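Local coordinates for octenoyl-CoA reductase/carboxylase (Streptomyces sp., PDB 4A0S), which catalyses the reductive carboxylation of 2-octenoyl-CoA with NADPH as hydride donor, supplying an unusual extender unit for cinnabaramide polyketide biosynthesis, at residues 74-77 / 78-82; 256-259 / 260-264; 303-306 / 307-310; 367-370 / 371-375. One frame throughout, in Å; residues are numbered along the deposited sequence.

Overall arrangement
Contacts 1 and 4 are largely buried, whereas contacts 2 and 3 are only partly so. Contacts 1 and 2 grip different parts of one NADP: W80 takes a ribose hydroxyl beside the nicotinamide, K257 the 2'-phosphate; the centres of the two contacts lie about 23 Å apart. The aromatic chemistry of contact 1 belongs to the GroES-like catalytic part; contacts 2, 3 and 4 belong to the Rossmann-like cofactor domain, where charge and amide groups dominate. Contact 2 has an intrahelical salt bridge, contact 3 one across the loop between helix 285-303 and strand 309-312, and contact 4 an amide laid flat on a guanidinium. Contacts 3 and 4 also meet between subunits, through R305 and R373 of a neighbouring copy.

Contact 1: residues 74-77 / 78-82; sequences INYN and TVWSA. With NAP (NADP nicotinamide-adenine-dinucleotide phosphate), chain F.
Part of the wall of the NADP pocket beside the nicotinamide ribose is built by Y76 and W80, one turn apart on helix 76-82. CD1 of Y76 sits over the indole face, 3.3 Å from W80 CE2, but the ring planes make 48° with each other, so the pair is oblique. The indole N-H points at the cofactor: W80 NE1 donates to the ribose hydroxyl O2D over 2.8 Å, a bond that tryptophan, unlike phenylalanine, can make. Y76 meets NADP by its CB, against the ribose, and by its ring edge, facing O2A of the pyrophosphate. Over a face of the same phenol ring, V79 places its CB 4.2 Å from the ring centroid in a CH-pi contact.

The helix starts here at N75, the N-cap. T78 turns its hydroxyl beside its own backbone N (chi1 -46°), and OG1 thereby accepts from N75 N at 3.2 Å. This is one half of a capping box; the N75 side chain returns no capping bond, its amide going to D116 and to a water shared with T78 OG1. A turn on, N77 O is gripped from opposite faces of its carbonyl plane by S81 N at 2.7 Å and S81 OG at 2.8 Å, serine being small enough to fold back. The N77 amide bonds S115, and both N77 and W80 touch the octanoyl-CoA.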
# COMPACT_ATOMS: atom_id res chain seq x y z
N ILE A 74 -14.93 -12.18 -28.74
CA ILE A 74 -16.07 -11.40 -28.30
C ILE A 74 -15.85 -11.07 -26.84
O ILE A 74 -15.50 -11.94 -26.02
CB ILE A 74 -17.41 -12.16 -28.46
CG1 ILE A 74 -17.54 -12.65 -29.90
CG2 ILE A 74 -18.58 -11.25 -28.08
CD1 ILE A 74 -17.56 -11.53 -30.92
N ASN A 75 -15.99 -9.78 -26.53
CA ASN A 75 -16.03 -9.34 -25.17
C ASN A 75 -17.39 -8.82 -24.90
O ASN A 75 -18.15 -8.55 -25.82
CB ASN A 75 -14.98 -8.27 -24.94
CG ASN A 75 -13.64 -8.87 -24.75
OD1 ASN A 75 -13.37 -9.45 -23.70
ND2 ASN A 75 -12.82 -8.83 -25.77
N TYR A 76 -17.72 -8.70 -23.63
CA TYR A 76 -19.03 -8.24 -23.37
C TYR A 76 -19.20 -6.83 -23.91
O TYR A 76 -20.27 -6.49 -24.36
CB TYR A 76 -19.46 -8.40 -21.90
CG TYR A 76 -20.92 -8.77 -21.85
CD1 TYR A 76 -21.89 -7.81 -22.14
CD2 TYR A 76 -21.33 -10.07 -21.59
CE1 TYR A 76 -23.24 -8.12 -22.14
CE2 TYR A 76 -22.70 -10.39 -21.59
CZ TYR A 76 -23.65 -9.40 -21.87
OH TYR A 76 -25.01 -9.66 -21.85
N ASN A 77 -18.12 -6.04 -23.91
CA ASN A 77 -18.24 -4.68 -24.42
C ASN A 77 -18.61 -4.65 -25.90
O ASN A 77 -19.25 -3.70 -26.37
CB ASN A 77 -17.02 -3.79 -24.09
CG ASN A 77 -15.75 -4.22 -24.83
OD1 ASN A 77 -15.69 -5.26 -25.47
ND2 ASN A 77 -14.71 -3.39 -24.74
N THR A 78 -18.23 -5.71 -26.62
CA THR A 78 -18.62 -5.90 -28.01
C THR A 78 -20.13 -6.01 -28.08
O THR A 78 -20.76 -5.36 -28.91
CB THR A 78 -17.97 -7.18 -28.61
OG1 THR A 78 -16.58 -7.21 -28.26
CG2 THR A 78 -18.14 -7.22 -30.15
N VAL A 79 -20.68 -6.85 -27.21
CA VAL A 79 -22.13 -6.96 -27.02
C VAL A 79 -22.76 -5.63 -26.62
O VAL A 79 -23.74 -5.23 -27.24
CB VAL A 79 -22.47 -8.03 -25.96
CG1 VAL A 79 -23.98 -8.11 -25.73
CG2 VAL A 79 -21.90 -9.39 -26.36
N TRP A 80 -22.24 -4.96 -25.59
CA TRP A 80 -22.77 -3.66 -25.19
C TRP A 80 -22.77 -2.72 -26.39
O TRP A 80 -23.77 -2.05 -26.64
CB TRP A 80 -21.95 -3.01 -24.07
CG TRP A 80 -21.94 -3.73 -22.77
CD1 TRP A 80 -20.83 -4.06 -22.03
CD2 TRP A 80 -23.06 -4.21 -22.04
NE1 TRP A 80 -21.20 -4.71 -20.88
CE2 TRP A 80 -22.56 -4.83 -20.87
CE3 TRP A 80 -24.44 -4.20 -22.27
CZ2 TRP A 80 -23.40 -5.42 -19.91
CZ3 TRP A 80 -25.28 -4.79 -21.32
CH2 TRP A 80 -24.76 -5.38 -20.15
N SER A 81 -21.65 -2.67 -27.12
CA SER A 81 -21.52 -1.86 -28.34
C SER A 81 -22.64 -2.11 -29.33
O SER A 81 -23.28 -1.17 -29.80
CB SER A 81 -20.24 -2.19 -29.11
OG SER A 81 -19.11 -1.83 -28.39
N ALA A 82 -22.81 -3.37 -29.69
CA ALA A 82 -23.77 -3.76 -30.70
C ALA A 82 -25.21 -3.55 -30.24
O ALA A 82 -26.13 -3.52 -31.05
CB ALA A 82 -23.55 -5.19 -31.10
PA NAP F . -19.22 -13.15 -20.01
O1A NAP F . -18.06 -14.00 -20.66
O2A NAP F . -20.55 -13.18 -20.70
O5B NAP F . -19.40 -13.72 -18.58
C5B NAP F . -20.29 -13.03 -17.73
C4B NAP F . -20.78 -14.04 -16.71
O4B NAP F . -21.64 -13.31 -15.83
C3B NAP F . -21.61 -15.19 -17.33
O3B NAP F . -20.84 -16.36 -17.15
C2B NAP F . -22.81 -15.32 -16.41
O2B NAP F . -22.56 -16.19 -15.31
C1B NAP F . -23.00 -13.95 -15.86
N9A NAP F . -23.83 -13.18 -16.81
C8A NAP F . -23.90 -13.26 -18.15
N7A NAP F . -24.75 -12.35 -18.64
C5A NAP F . -25.21 -11.69 -17.58
C6A NAP F . -26.13 -10.68 -17.46
N6A NAP F . -26.69 -10.16 -18.55
N1A NAP F . -26.40 -10.22 -16.24
C2A NAP F . -25.80 -10.72 -15.16
N3A NAP F . -24.94 -11.71 -15.23
C4A NAP F . -24.63 -12.20 -16.44
O3 NAP F . -18.78 -11.63 -19.84
PN NAP F . -17.38 -11.18 -19.18
O1N NAP F . -16.45 -11.03 -20.44
O2N NAP F . -16.92 -12.06 -18.05
O5D NAP F . -17.83 -9.72 -18.70
C5D NAP F . -18.71 -9.70 -17.59
C4D NAP F . -18.96 -8.24 -17.31
O4D NAP F . -17.64 -7.64 -17.06
C3D NAP F . -19.52 -7.49 -18.52
O3D NAP F . -20.47 -6.57 -17.92
C2D NAP F . -18.33 -6.75 -19.09
O2D NAP F . -18.73 -5.53 -19.77
C1D NAP F . -17.65 -6.38 -17.78
N1N NAP F . -16.24 -6.29 -18.07
C2N NAP F . -15.58 -5.17 -17.62
C3N NAP F . -14.25 -5.11 -17.89
C7N NAP F . -13.55 -3.89 -17.43
O7N NAP F . -14.11 -3.04 -16.73
N7N NAP F . -12.32 -3.82 -17.87
C4N NAP F . -13.57 -6.12 -18.58
C5N NAP F . -14.21 -7.26 -19.02
C6N NAP F . -15.57 -7.35 -18.75
P2B NAP F . -23.87 -16.72 -14.54
O1X NAP F . -23.14 -17.96 -13.78
O2X NAP F . -24.38 -15.62 -13.47
O3X NAP F . -24.79 -17.06 -15.69
O HOH W 1 -13.76 -7.87 -28.50
O HOH W 2 -15.28 -4.81 -28.73

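Contact 2: residues 256-259 / 260-264. With NAP (NADP nicotinamide-adenine-dinucleotide phosphate), chain F.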
# COMPACT_ATOMS: atom_id res chain seq x y z
N GLN A 256 -23.82 -26.55 -16.47
CA GLN A 256 -22.86 -26.44 -17.56
C GLN A 256 -21.76 -25.46 -17.17
O GLN A 256 -20.57 -25.70 -17.40
CB GLN A 256 -23.53 -25.99 -18.88
CG GLN A 256 -24.53 -27.02 -19.50
CD GLN A 256 -25.95 -26.93 -18.90
OE1 GLN A 256 -26.13 -26.60 -17.73
NE2 GLN A 256 -26.96 -27.24 -19.73
N LYS A 257 -22.17 -24.36 -16.55
CA LYS A 257 -21.24 -23.35 -16.10
C LYS A 257 -20.40 -23.88 -14.94
O LYS A 257 -19.20 -23.61 -14.86
CB LYS A 257 -21.98 -22.07 -15.77
CG LYS A 257 -22.45 -21.34 -17.02
CD LYS A 257 -23.40 -20.23 -16.71
CE LYS A 257 -23.65 -19.40 -17.96
NZ LYS A 257 -24.66 -18.37 -17.71
N GLU A 258 -21.02 -24.64 -14.04
CA GLU A 258 -20.24 -25.34 -13.02
C GLU A 258 -19.19 -26.25 -13.66
O GLU A 258 -18.02 -26.28 -13.25
CB GLU A 258 -21.12 -26.16 -12.10
CG GLU A 258 -20.29 -27.16 -11.27
CD GLU A 258 -21.01 -27.69 -10.07
OE1 GLU A 258 -22.23 -27.46 -9.97
OE2 GLU A 258 -20.36 -28.35 -9.25
N ALA A 259 -19.60 -27.01 -14.67
CA ALA A 259 -18.67 -27.89 -15.36
C ALA A 259 -17.50 -27.07 -15.90
O ALA A 259 -16.34 -27.48 -15.78
CB ALA A 259 -19.37 -28.64 -16.45
N ALA A 260 -17.81 -25.92 -16.48
CA ALA A 260 -16.78 -25.02 -17.02
C ALA A 260 -15.78 -24.61 -15.95
O ALA A 260 -14.56 -24.73 -16.15
CB ALA A 260 -17.44 -23.80 -17.64
N VAL A 261 -16.27 -24.14 -14.81
CA VAL A 261 -15.37 -23.69 -13.75
C VAL A 261 -14.61 -24.87 -13.11
O VAL A 261 -13.49 -24.71 -12.65
CB VAL A 261 -16.06 -22.85 -12.65
CG1 VAL A 261 -16.70 -21.60 -13.23
CG2 VAL A 261 -17.11 -23.66 -11.89
N ARG A 262 -15.22 -26.05 -13.09
CA ARG A 262 -14.50 -27.20 -12.55
C ARG A 262 -13.37 -27.57 -13.48
O ARG A 262 -12.29 -27.93 -13.03
CB ARG A 262 -15.43 -28.38 -12.32
CG ARG A 262 -16.40 -28.11 -11.23
CD ARG A 262 -17.18 -29.34 -10.87
NE ARG A 262 -17.93 -29.05 -9.67
CZ ARG A 262 -17.42 -29.11 -8.44
NH1 ARG A 262 -16.16 -29.48 -8.26
NH2 ARG A 262 -18.17 -28.80 -7.40
N ALA A 263 -13.60 -27.43 -14.78
CA ALA A 263 -12.58 -27.72 -15.79
C ALA A 263 -11.39 -26.78 -15.67
O ALA A 263 -10.28 -27.11 -16.10
CB ALA A 263 -13.19 -27.66 -17.20
N LEU A 264 -11.63 -25.60 -15.10
CA LEU A 264 -10.57 -24.66 -14.75
C LEU A 264 -9.98 -24.94 -13.37
O LEU A 264 -9.11 -24.21 -12.89
CB LEU A 264 -11.11 -23.24 -14.80
CG LEU A 264 -11.67 -22.77 -16.15
CD1 LEU A 264 -12.46 -21.49 -15.94
CD2 LEU A 264 -10.58 -22.55 -17.15
PA NAP F . -19.22 -13.15 -20.01
O1A NAP F . -18.06 -14.00 -20.66
O2A NAP F . -20.55 -13.18 -20.70
O5B NAP F . -19.40 -13.72 -18.58
C5B NAP F . -20.29 -13.03 -17.73
C4B NAP F . -20.78 -14.04 -16.71
O4B NAP F . -21.64 -13.31 -15.83
C3B NAP F . -21.61 -15.19 -17.33
O3B NAP F . -20.84 -16.36 -17.15
C2B NAP F . -22.81 -15.32 -16.41
O2B NAP F . -22.56 -16.19 -15.31
C1B NAP F . -23.00 -13.95 -15.86
N9A NAP F . -23.83 -13.18 -16.81
C8A NAP F . -23.90 -13.26 -18.15
N7A NAP F . -24.75 -12.35 -18.64
C5A NAP F . -25.21 -11.69 -17.58
C6A NAP F . -26.13 -10.68 -17.46
N6A NAP F . -26.69 -10.16 -18.55
N1A NAP F . -26.40 -10.22 -16.24
C2A NAP F . -25.80 -10.72 -15.16
N3A NAP F . -24.94 -11.71 -15.23
C4A NAP F . -24.63 -12.20 -16.44
O3 NAP F . -18.78 -11.63 -19.84
PN NAP F . -17.38 -11.18 -19.18
O1N NAP F . -16.45 -11.03 -20.44
O2N NAP F . -16.92 -12.06 -18.05
O5D NAP F . -17.83 -9.72 -18.70
C5D NAP F . -18.71 -9.70 -17.59
C4D NAP F . -18.96 -8.24 -17.31
O4D NAP F . -17.64 -7.64 -17.06
C3D NAP F . -19.52 -7.49 -18.52
O3D NAP F . -20.47 -6.57 -17.92
C2D NAP F . -18.33 -6.75 -19.09
O2D NAP F . -18.73 -5.53 -19.77
C1D NAP F . -17.65 -6.38 -17.78
N1N NAP F . -16.24 -6.29 -18.07
C2N NAP F . -15.58 -5.17 -17.62
C3N NAP F . -14.25 -5.11 -17.89
C7N NAP F . -13.55 -3.89 -17.43
O7N NAP F . -14.11 -3.04 -16.73
N7N NAP F . -12.32 -3.82 -17.87
C4N NAP F . -13.57 -6.12 -18.58
C5N NAP F . -14.21 -7.26 -19.02
C6N NAP F . -15.57 -7.35 -18.75
P2B NAP F . -23.87 -16.72 -14.54
O1X NAP F . -23.14 -17.96 -13.78
O2X NAP F . -24.38 -15.62 -13.47
O3X NAP F . -24.79 -17.06 -15.69
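E258 and R262 stand side by side on helix 255-263, both reaching the same way, with carboxylate and guanidinium planes 35° apart. CG of E258 lies anti to the backbone N (chi1 166°) and that of R262 beside its own N, which brings the two extended chains together one turn apart. The arginine approaches side-on, and both its donors fall on one oxygen: NE donates to the anti lone pair of E258 OE2, the one away from the other oxygen, at 2.6 Å, and NH2 is 2.9 Å from the same OE2, nearly in line with its C-O bond. The carboxylate oxygen lies almost in the guanidinium plane. With an alanine in place of E258, R262 would probably lose its carboxylate mate and be freer to swing.

K257 takes another direction, stretched out to reach NADP, where a long flexible amine suits a phosphate: NZ donates to O3X of the 2'-phosphate and to S403, although the modelled 2.4 Å from K257 NZ to O3X is doubtfully short. A259 and A263 lie on the exposed side. V261 faces inward, pressing on A250 and V252 of strand 247-252, V269 of strand 269-271 and I238 of helix 232-243. The helix is thereby seated as the crossover of a beta-alpha-beta unit, between strands 247-252 and 269-271.

Contact 3: residues 303-306 / 307-310; sequences AGRE and PDIV
R305 and D308 are joined by a salt bridge across the short loop between helix 285-303 and strand 309-312. NH2 of R305 donates to D308 OD2 over 2.7 Å, at an N-H...O angle of 146°, on the lone pair that faces the other oxygen; the same NH2 also bonds the carbonyl of G221. A bend in the arginine chain (chi3 -45°) folds the guanidinium back over the loop, and its length lets it reach D308 from three residues back. Within this loop a water is held by three groups: it accepts from R305 NE at 2.9 Å and donates to E306 O at 2.7 Å and to D308 OD1 at 2.6 Å. A leucine in place of R305 would probably lose the bridge, the bond to G221 and one of the three groups that hold this water.

The buried carboxylate is well supplied, since R327 pairs with OD1 and the backbone N of I223 binds OD2. By contrast, the outer side is looser: E306 swings its partly exposed acid end away. P307, rigid and apolar, turns inward. It packs on V299 of helix 285-303, V325 of helix 316-325 and L225 of strand 223-226, so that the chain enters the parallel sheet beside strand 223-226.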
# COMPACT_ATOMS: atom_id res chain seq x y z
N ALA A 303 -15.11 -23.22 1.73
CA ALA A 303 -13.76 -22.68 1.69
C ALA A 303 -13.18 -22.45 3.08
O ALA A 303 -12.00 -22.17 3.21
CB ALA A 303 -13.75 -21.38 0.90
N GLY A 304 -14.01 -22.53 4.10
CA GLY A 304 -13.54 -22.41 5.48
C GLY A 304 -13.73 -21.04 6.10
O GLY A 304 -13.77 -20.92 7.32
N ARG A 305 -13.84 -20.01 5.27
CA ARG A 305 -14.07 -18.65 5.76
C ARG A 305 -14.93 -17.87 4.79
O ARG A 305 -15.11 -18.28 3.65
CB ARG A 305 -12.74 -17.90 5.92
CG ARG A 305 -11.71 -18.59 6.77
CD ARG A 305 -10.47 -17.72 6.96
NE ARG A 305 -10.00 -17.09 5.73
CZ ARG A 305 -9.06 -17.59 4.94
NH1 ARG A 305 -8.48 -18.74 5.22
NH2 ARG A 305 -8.71 -16.93 3.84
N GLU A 306 -15.42 -16.73 5.23
CA GLU A 306 -15.99 -15.75 4.33
C GLU A 306 -14.98 -15.35 3.27
O GLU A 306 -13.77 -15.36 3.52
CB GLU A 306 -16.44 -14.51 5.09
CG GLU A 306 -17.63 -14.74 5.99
CD GLU A 306 -17.77 -13.63 7.03
OE1 GLU A 306 -16.79 -13.37 7.78
OE2 GLU A 306 -18.84 -13.01 7.07
N PRO A 307 -15.46 -15.00 2.08
CA PRO A 307 -14.48 -14.62 1.08
C PRO A 307 -13.70 -13.38 1.50
O PRO A 307 -14.23 -12.49 2.14
CB PRO A 307 -15.33 -14.34 -0.15
CG PRO A 307 -16.67 -14.08 0.34
CD PRO A 307 -16.83 -14.96 1.55
N ASP A 308 -12.43 -13.36 1.14
CA ASP A 308 -11.54 -12.24 1.40
C ASP A 308 -11.75 -11.21 0.31
O ASP A 308 -11.68 -10.01 0.54
CB ASP A 308 -10.11 -12.75 1.39
CG ASP A 308 -9.86 -13.70 2.53
OD1 ASP A 308 -9.97 -13.23 3.68
OD2 ASP A 308 -9.63 -14.91 2.30
N ILE A 309 -11.99 -11.72 -0.90
CA ILE A 309 -12.22 -10.86 -2.05
C ILE A 309 -13.44 -11.41 -2.76
O ILE A 309 -13.55 -12.62 -2.97
CB ILE A 309 -11.03 -10.86 -3.02
CG1 ILE A 309 -9.76 -10.32 -2.36
CG2 ILE A 309 -11.34 -10.04 -4.29
CD1 ILE A 309 -8.50 -10.76 -3.09
N VAL A 310 -14.34 -10.51 -3.11
CA VAL A 310 -15.46 -10.87 -3.95
C VAL A 310 -15.19 -10.22 -5.28
O VAL A 310 -14.99 -9.01 -5.39
CB VAL A 310 -16.79 -10.37 -3.39
CG1 VAL A 310 -17.91 -10.79 -4.29
CG2 VAL A 310 -16.97 -10.90 -1.97
O HOH W 3 -11.57 -14.77 4.94

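Contact 4: residues 367-370 / 371-375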
# COMPACT_ATOMS: atom_id res chain seq x y z
N GLU A 367 0.28 -4.20 -16.01
CA GLU A 367 -0.54 -5.32 -15.57
C GLU A 367 -0.76 -6.32 -16.68
O GLU A 367 -0.85 -7.51 -16.44
CB GLU A 367 -1.88 -4.81 -15.06
CG GLU A 367 -1.71 -4.07 -13.79
CD GLU A 367 -2.91 -3.26 -13.43
OE1 GLU A 367 -3.55 -2.66 -14.32
OE2 GLU A 367 -3.21 -3.25 -12.23
N GLN A 368 -0.85 -5.80 -17.89
CA GLN A 368 -1.08 -6.62 -19.04
C GLN A 368 0.14 -7.43 -19.35
O GLN A 368 0.02 -8.59 -19.70
CB GLN A 368 -1.50 -5.75 -20.21
CG GLN A 368 -2.96 -5.33 -20.07
CD GLN A 368 -3.91 -6.48 -20.35
OE1 GLN A 368 -3.49 -7.65 -20.44
NE2 GLN A 368 -5.20 -6.18 -20.47
N GLN A 369 1.32 -6.82 -19.23
CA GLN A 369 2.56 -7.56 -19.35
C GLN A 369 2.67 -8.65 -18.30
O GLN A 369 3.09 -9.76 -18.60
CB GLN A 369 3.77 -6.66 -19.21
CG GLN A 369 5.05 -7.47 -19.12
CD GLN A 369 6.25 -6.60 -19.07
OE1 GLN A 369 6.92 -6.38 -20.08
NE2 GLN A 369 6.54 -6.06 -17.89
N ALA A 370 2.32 -8.31 -17.06
CA ALA A 370 2.34 -9.28 -15.97
C ALA A 370 1.41 -10.43 -16.32
O ALA A 370 1.74 -11.61 -16.13
CB ALA A 370 1.90 -8.64 -14.69
N THR A 371 0.23 -10.08 -16.82
CA THR A 371 -0.73 -11.09 -17.26
C THR A 371 -0.10 -11.97 -18.33
O THR A 371 -0.12 -13.20 -18.25
CB THR A 371 -2.01 -10.42 -17.77
OG1 THR A 371 -2.59 -9.67 -16.69
CG2 THR A 371 -3.01 -11.48 -18.25
N ASN A 372 0.47 -11.33 -19.32
CA ASN A 372 1.09 -12.02 -20.44
C ASN A 372 2.19 -12.97 -19.96
O ASN A 372 2.31 -14.07 -20.47
CB ASN A 372 1.66 -11.01 -21.44
CG ASN A 372 1.86 -11.60 -22.81
OD1 ASN A 372 1.09 -12.47 -23.24
ND2 ASN A 372 2.87 -11.13 -23.51
N ARG A 373 2.94 -12.55 -18.95
CA ARG A 373 3.98 -13.39 -18.39
C ARG A 373 3.42 -14.67 -17.80
O ARG A 373 4.06 -15.71 -17.86
CB ARG A 373 4.76 -12.64 -17.32
CG ARG A 373 5.71 -11.69 -17.93
CD ARG A 373 6.18 -10.72 -16.91
NE ARG A 373 7.25 -9.91 -17.46
CZ ARG A 373 7.93 -9.00 -16.78
NH1 ARG A 373 7.64 -8.75 -15.50
NH2 ARG A 373 8.89 -8.32 -17.38
N LEU A 374 2.23 -14.57 -17.22
CA LEU A 374 1.61 -15.75 -16.64
C LEU A 374 1.12 -16.69 -17.73
O LEU A 374 1.06 -17.89 -17.55
CB LEU A 374 0.48 -15.34 -15.72
CG LEU A 374 0.96 -14.64 -14.45
CD1 LEU A 374 -0.23 -14.11 -13.65
CD2 LEU A 374 1.81 -15.57 -13.59
N PHE A 375 0.72 -16.12 -18.87
CA PHE A 375 0.37 -16.96 -20.02
C PHE A 375 1.61 -17.60 -20.60
O PHE A 375 1.60 -18.78 -20.95
CB PHE A 375 -0.37 -16.15 -21.08
CG PHE A 375 -1.80 -15.97 -20.76
CD1 PHE A 375 -2.73 -16.94 -21.12
CD2 PHE A 375 -2.23 -14.86 -20.05
CE1 PHE A 375 -4.07 -16.79 -20.81
CE2 PHE A 375 -3.59 -14.70 -19.73
CZ PHE A 375 -4.50 -15.67 -20.11
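Q369 and R373, one turn apart on helix 365-376, lay amide on guanidinium. The planes are only 8° apart, and Q369 NE2 lies 3.3 Å from R373 NH2, over one face and toward the rim. Both facing nitrogens are donors, so the contact is a flat stack and not a bond. The extended glutamine chain starts with CG anti to the backbone N (chi1 171°), while R373 starts with CG beside its own N and runs straight to NE, which carries one group over the other. Q369 also packs on P149 of a third subunit, and R373 comes near R305 of a second.

On the buried side T371 turns OG1 beside its backbone N (chi1 -61°), back onto the preceding turn. There E367 O accepts from T371 N at 2.8 Å and from T371 OG1, also at 2.8 Å, from opposite faces of the carbonyl plane. This satisfies the hydroxyl of a side chain packed between helices 200-210 and 232-243. Q368, bent at chi2, and N372 send their amides to the carbonyls of P200 and P186; E367 pairs with R208 and bonds S212. Such a hydroxyl folded onto the carbonyl four residues back is a familiar way for threonine to sit inside a helix, here one that follows strand 356-359, the last of the Rossmann sheet.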